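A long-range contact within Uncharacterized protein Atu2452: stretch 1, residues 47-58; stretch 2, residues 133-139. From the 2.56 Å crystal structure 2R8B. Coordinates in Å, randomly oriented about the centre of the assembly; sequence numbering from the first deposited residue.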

ATOM      1  N   THR A  47      -4.602   8.898  18.463  1.00 61.59           N
ATOM      2  CA  THR A  47      -4.450   7.588  17.781  1.00 59.96           C
ATOM      3  C   THR A  47      -4.520   7.543  16.229  1.00 59.21           C
ATOM      4  O   THR A  47      -3.718   6.859  15.583  1.00 58.76           O
ATOM      5  CB  THR A  47      -5.269   6.455  18.476  1.00 60.15           C
ATOM      6  OG1 THR A  47      -5.331   5.314  17.602  1.00 56.97           O
ATOM      7  CG2 THR A  47      -6.728   6.975  18.994  1.00 60.74           C
ATOM      8  N   LYS A  48      -5.471   8.268  15.648  1.00 58.13           N
ATOM      9  CA  LYS A  48      -5.515   8.556  14.205  1.00 56.86           C
ATOM     10  C   LYS A  48      -4.427   9.529  13.750  1.00 56.48           C
ATOM     11  O   LYS A  48      -4.165   9.682  12.566  1.00 55.97           O
ATOM     12  CB  LYS A  48      -6.845   9.211  13.886  1.00 56.86           C
ATOM     13  CG  LYS A  48      -7.270  10.236  14.922  1.00 56.37           C
ATOM     14  CD  LYS A  48      -7.754  11.487  14.244  1.00 54.37           C
ATOM     15  CE  LYS A  48      -8.268  12.491  15.245  1.00 52.97           C
ATOM     16  NZ  LYS A  48      -8.576  13.728  14.513  1.00 51.39           N
ATOM     17  N   ASP A  49      -3.845  10.236  14.706  1.00 56.20           N
ATOM     18  CA  ASP A  49      -2.706  11.098  14.465  1.00 55.86           C
ATOM     19  C   ASP A  49      -1.384  10.366  14.653  1.00 55.83           C
ATOM     20  O   ASP A  49      -0.355  11.020  14.862  1.00 55.50           O
ATOM     21  CB  ASP A  49      -2.730  12.231  15.470  1.00 55.63           C
ATOM     22  CG  ASP A  49      -3.900  13.126  15.279  1.00 56.07           C
ATOM     23  OD1 ASP A  49      -4.317  13.206  14.103  1.00 56.56           O
ATOM     24  OD2 ASP A  49      -4.388  13.730  16.280  1.00 54.11           O
ATOM     25  N   SER A  50      -1.398   9.028  14.608  1.00 55.46           N
ATOM     26  CA  SER A  50      -0.221   8.274  15.069  1.00 55.04           C
ATOM     27  C   SER A  50       0.984   8.427  14.137  1.00 54.69           C
ATOM     28  O   SER A  50       2.117   8.359  14.574  1.00 55.04           O
ATOM     29  CB  SER A  50      -0.542   6.806  15.446  1.00 55.12           C
ATOM     30  OG  SER A  50      -0.875   5.961  14.341  1.00 54.91           O
ATOM     31  N   TYR A  51       0.736   8.649  12.855  1.00 54.52           N
ATOM     32  CA  TYR A  51       1.781   9.074  11.947  1.00 54.20           C
ATOM     33  C   TYR A  51       1.505  10.530  11.678  1.00 54.31           C
ATOM     34  O   TYR A  51       0.337  10.976  11.683  1.00 54.18           O
ATOM     35  CB  TYR A  51       1.707   8.329  10.610  1.00 54.14           C
ATOM     36  CG  TYR A  51       2.000   6.830  10.644  1.00 54.73           C
ATOM     37  CD1 TYR A  51       3.310   6.339  10.561  1.00 53.83           C
ATOM     38  CD2 TYR A  51       0.959   5.905  10.718  1.00 54.37           C
ATOM     39  CE1 TYR A  51       3.569   4.970  10.574  1.00 54.25           C
ATOM     40  CE2 TYR A  51       1.200   4.547  10.741  1.00 54.72           C
ATOM     41  CZ  TYR A  51       2.506   4.079  10.669  1.00 55.20           C
ATOM     42  OH  TYR A  51       2.712   2.716  10.702  1.00 54.09           O
ATOM     43  N   PHE A  52       2.580  11.268  11.447  1.00 54.30           N
ATOM     44  CA  PHE A  52       2.489  12.566  10.823  1.00 54.72           C
ATOM     45  C   PHE A  52       1.988  12.340   9.418  1.00 54.38           C
ATOM     46  O   PHE A  52       2.411  11.424   8.751  1.00 54.60           O
ATOM     47  CB  PHE A  52       3.862  13.231  10.763  1.00 55.24           C
ATOM     48  CG  PHE A  52       3.799  14.658  10.311  1.00 57.50           C
ATOM     49  CD1 PHE A  52       3.434  15.678  11.223  1.00 56.92           C
ATOM     50  CD2 PHE A  52       4.025  14.993   8.961  1.00 57.90           C
ATOM     51  CE1 PHE A  52       3.328  17.008  10.808  1.00 56.44           C
ATOM     52  CE2 PHE A  52       3.930  16.334   8.537  1.00 57.73           C
ATOM     53  CZ  PHE A  52       3.577  17.341   9.469  1.00 56.37           C
ATOM     54  N   HIS A  53       1.067  13.152   8.947  1.00 54.72           N
ATOM     55  CA  HIS A  53       0.516  12.864   7.626  1.00 54.63           C
ATOM     56  C   HIS A  53      -0.160  14.072   7.006  1.00 54.97           C
ATOM     57  O   HIS A  53      -0.550  14.985   7.714  1.00 54.74           O
ATOM     58  CB  HIS A  53      -0.470  11.689   7.712  1.00 54.52           C
ATOM     59  CG  HIS A  53      -1.674  11.951   8.569  1.00 53.85           C
ATOM     60  ND1 HIS A  53      -1.658  11.809   9.937  1.00 53.73           N
ATOM     61  CD2 HIS A  53      -2.944  12.304   8.244  1.00 53.49           C
ATOM     62  CE1 HIS A  53      -2.861  12.084  10.421  1.00 54.59           C
ATOM     63  NE2 HIS A  53      -3.658  12.391   9.416  1.00 51.90           N
ATOM     64  N   LYS A  54      -0.293  14.085   5.685  1.00 55.39           N
ATOM     65  CA  LYS A  54      -1.279  14.969   5.064  1.00 55.23           C
ATOM     66  C   LYS A  54      -2.693  14.330   5.106  1.00 55.21           C
ATOM     67  O   LYS A  54      -2.824  13.090   5.099  1.00 55.46           O
ATOM     68  CB  LYS A  54      -0.877  15.286   3.622  1.00 55.28           C
ATOM     69  CG  LYS A  54       0.133  16.403   3.487  1.00 56.33           C
ATOM     70  CD  LYS A  54      -0.341  17.501   2.507  1.00 57.97           C
ATOM     71  CE  LYS A  54       0.697  18.627   2.391  1.00 58.80           C
ATOM     72  NZ  LYS A  54       0.568  19.589   3.516  1.00 60.52           N
ATOM     73  N   SER A  55      -3.744  15.164   5.139  1.00 54.80           N
ATOM     74  CA  SER A  55      -5.122  14.677   4.960  1.00 54.51           C
ATOM     75  C   SER A  55      -6.039  15.616   4.181  1.00 54.71           C
ATOM     76  O   SER A  55      -5.911  16.834   4.258  1.00 54.93           O
ATOM     77  CB  SER A  55      -5.763  14.319   6.301  1.00 54.31           C
ATOM     78  OG  SER A  55      -5.607  15.374   7.227  1.00 53.27           O
ATOM     79  N   ARG A  56      -6.991  15.039   3.454  1.00 54.96           N
ATOM     80  CA  ARG A  56      -8.033  15.823   2.774  1.00 55.45           C
ATOM     81  C   ARG A  56      -9.359  15.138   3.080  1.00 55.14           C
ATOM     82  O   ARG A  56      -9.619  14.035   2.583  1.00 55.34           O
ATOM     83  CB  ARG A  56      -7.752  15.860   1.268  1.00 55.42           C
ATOM     84  CG  ARG A  56      -8.390  16.970   0.505  1.00 57.83           C
ATOM     85  CD  ARG A  56      -9.626  16.532  -0.248  1.00 61.28           C
ATOM     86  NE  ARG A  56      -9.334  15.599  -1.330  1.00 66.57           N
ATOM     87  CZ  ARG A  56     -10.259  15.090  -2.149  1.00 69.99           C
ATOM     88  NH1 ARG A  56     -11.544  15.473  -2.008  1.00 71.47           N
ATOM     89  NH2 ARG A  56      -9.914  14.199  -3.102  1.00 67.63           N
ATOM     90  N   ALA A  57     -10.149  15.754   3.959  1.00 54.80           N
ATOM     91  CA  ALA A  57     -11.451  15.233   4.385  1.00 55.14           C
ATOM     92  C   ALA A  57     -12.369  15.015   3.187  1.00 55.63           C
ATOM     93  O   ALA A  57     -12.608  15.924   2.404  1.00 55.65           O
ATOM     94  CB  ALA A  57     -12.119  16.177   5.399  1.00 54.90           C
ATOM     95  N   GLY A  58     -12.862  13.790   3.031  1.00 56.28           N
ATOM     96  CA  GLY A  58     -13.797  13.475   1.948  1.00 56.15           C
ATOM     97  C   GLY A  58     -15.244  13.381   2.418  1.00 55.61           C
ATOM     98  O   GLY A  58     -15.555  13.592   3.613  1.00 54.71           O
ATOM     99  N   ALA A 133      -8.756   3.958  12.760  1.00 52.60           N
ATOM    100  CA  ALA A 133      -9.033   5.133  13.583  1.00 51.77           C
ATOM    101  C   ALA A 133      -9.495   6.295  12.703  1.00 51.51           C
ATOM    102  O   ALA A 133     -10.379   7.035  13.095  1.00 51.12           O
ATOM    103  CB  ALA A 133      -7.808   5.516  14.448  1.00 51.16           C
ATOM    104  N   ASN A 134      -8.933   6.420  11.498  1.00 51.48           N
ATOM    105  CA  ASN A 134      -9.364   7.469  10.554  1.00 51.06           C
ATOM    106  C   ASN A 134     -10.670   7.153   9.856  1.00 50.90           C
ATOM    107  O   ASN A 134     -11.457   8.054   9.616  1.00 50.99           O
ATOM    108  CB  ASN A 134      -8.282   7.770   9.521  1.00 50.68           C
ATOM    109  CG  ASN A 134      -7.149   8.557  10.102  1.00 49.67           C
ATOM    110  OD1 ASN A 134      -7.192   9.767  10.200  1.00 50.34           O
ATOM    111  ND2 ASN A 134      -6.124   7.866  10.499  1.00 50.27           N
ATOM    112  N   ARG A 135     -10.858   5.892   9.479  1.00 50.99           N
ATOM    113  CA  ARG A 135     -12.172   5.347   9.178  1.00 51.33           C
ATOM    114  C   ARG A 135     -13.227   5.943  10.150  1.00 51.11           C
ATOM    115  O   ARG A 135     -14.159   6.585   9.721  1.00 51.50           O
ATOM    116  CB  ARG A 135     -12.094   3.835   9.347  1.00 51.74           C
ATOM    117  CG  ARG A 135     -13.295   3.071   8.893  1.00 53.54           C
ATOM    118  CD  ARG A 135     -13.114   2.836   7.433  1.00 56.25           C
ATOM    119  NE  ARG A 135     -13.742   1.629   6.864  1.00 57.43           N
ATOM    120  CZ  ARG A 135     -13.749   0.373   7.337  1.00 58.25           C
ATOM    121  NH1 ARG A 135     -13.147   0.006   8.494  1.00 56.61           N
ATOM    122  NH2 ARG A 135     -14.387  -0.540   6.594  1.00 57.66           N
ATOM    123  N   GLU A 136     -13.070   5.767  11.456  1.00 51.32           N
ATOM    124  CA  GLU A 136     -14.006   6.360  12.418  1.00 52.18           C
ATOM    125  C   GLU A 136     -14.107   7.858  12.204  1.00 51.75           C
ATOM    126  O   GLU A 136     -15.178   8.368  11.929  1.00 51.79           O
ATOM    127  CB  GLU A 136     -13.572   6.095  13.867  1.00 52.85           C
ATOM    128  CG  GLU A 136     -13.670   4.598  14.347  1.00 56.51           C
ATOM    129  CD  GLU A 136     -14.958   4.282  15.216  1.00 60.05           C
ATOM    130  OE1 GLU A 136     -15.225   3.055  15.459  1.00 57.54           O
ATOM    131  OE2 GLU A 136     -15.678   5.252  15.653  1.00 58.48           O
ATOM    132  N   HIS A 137     -12.977   8.551  12.298  1.00 51.28           N
ATOM    133  CA  HIS A 137     -12.977   9.991  12.335  1.00 51.07           C
ATOM    134  C   HIS A 137     -13.733  10.630  11.182  1.00 51.38           C
ATOM    135  O   HIS A 137     -14.637  11.442  11.415  1.00 50.98           O
ATOM    136  CB  HIS A 137     -11.570  10.550  12.436  1.00 50.33           C
ATOM    137  CG  HIS A 137     -11.545  12.038  12.527  1.00 51.20           C
ATOM    138  ND1 HIS A 137     -10.763  12.825  11.701  1.00 52.09           N
ATOM    139  CD2 HIS A 137     -12.250  12.892  13.309  1.00 48.28           C
ATOM    140  CE1 HIS A 137     -10.977  14.104  11.987  1.00 49.92           C
ATOM    141  NE2 HIS A 137     -11.889  14.167  12.941  1.00 47.25           N
ATOM    142  N   TYR A 138     -13.386  10.243   9.953  1.00 51.76           N
ATOM    143  CA  TYR A 138     -14.063  10.757   8.723  1.00 52.17           C
ATOM    144  C   TYR A 138     -15.357  10.037   8.302  1.00 52.28           C
ATOM    145  O   TYR A 138     -16.021  10.445   7.343  1.00 51.80           O
ATOM    146  CB  TYR A 138     -13.103  10.757   7.523  1.00 51.59           C
ATOM    147  CG  TYR A 138     -11.858  11.541   7.768  1.00 50.17           C
ATOM    148  CD1 TYR A 138     -10.674  10.897   7.944  1.00 46.49           C
ATOM    149  CD2 TYR A 138     -11.870  12.946   7.841  1.00 49.82           C
ATOM    150  CE1 TYR A 138      -9.507  11.588   8.162  1.00 47.44           C
ATOM    151  CE2 TYR A 138     -10.686  13.675   8.074  1.00 49.00           C
ATOM    152  CZ  TYR A 138      -9.507  12.960   8.237  1.00 50.08           C
ATOM    153  OH  TYR A 138      -8.290  13.560   8.445  1.00 51.72           O
ATOM    154  N   GLN A 139     -15.685   8.952   9.006  1.00 53.12           N
ATOM    155  CA  GLN A 139     -16.903   8.162   8.736  1.00 53.51           C
ATOM    156  C   GLN A 139     -16.853   7.684   7.283  1.00 53.23           C
ATOM    157  O   GLN A 139     -17.835   7.790   6.530  1.00 53.80           O
ATOM    158  CB  GLN A 139     -18.151   9.011   9.015  1.00 53.00           C
ATOM    159  CG  GLN A 139     -17.963   9.937  10.193  1.00 53.28           C
ATOM    160  CD  GLN A 139     -19.230  10.726  10.524  1.00 55.20           C
ATOM    161  OE1 GLN A 139     -20.223  10.168  10.990  1.00 56.30           O
ATOM    162  NE2 GLN A 139     -19.193  12.026  10.294  1.00 53.24           N
TER

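Stretch 2 is the end of a helix, residues 133-138, plus Q139, and stretch 1 runs past it from a type I turn (T47 to S50) to a strand that includes residues 53-56. The backbones are nearest at K48 and A133, whose CA atoms lie 4.9 Å apart; at A57 and Y138 the CA separation is 6.8 Å. Together the two stretches bury 402 Å².

A133 points its CB toward the turn, where the backbones are closest: A133 CB sits 3.8 Å from K48 N and 3.9 Å from K48 CB, with T47 OG1 at 4.0 Å from the same methyl. These are van der Waals contacts.

N134 supplies a hydrogen bond across the stretches. Its CA-to-CB bond runs sideways, yet the amide end comes nearer, and N134 ND2 donates to K48 O at 3.4 Å. The N-H...O angle of 155° is favourable, but the length makes the bond weak. R135 and E136 take no part, their side chains being out of reach of stretch 1.

H137, one helical turn after A133, again points toward stretch 1. The K48 side chain, extended through chi3 and chi4 (both t), crosses one face of its ring: K48 CE lies 4.3 Å from the ring centroid and 9° off the normal, a CH-pi arrangement, while K48 NZ approaches H137 CE1 to 3.5 Å. K48 thus meets A133, N134 and H137 in succession.

Y138 closes the contact, against S55 in the strand and A57 just past it. Its chi1 of -57° (m) accompanies a ring reaching S55 and A57: S55 CB is 3.4 Å from Y138 OH, and A57 CB makes an apolar contact with Y138 CE2 at 3.9 Å. Q139 leaves the helix with positive phi in a Schellman motif, Q139 N bonding to E136 O at 3.0 Å, and touches nothing in stretch 1.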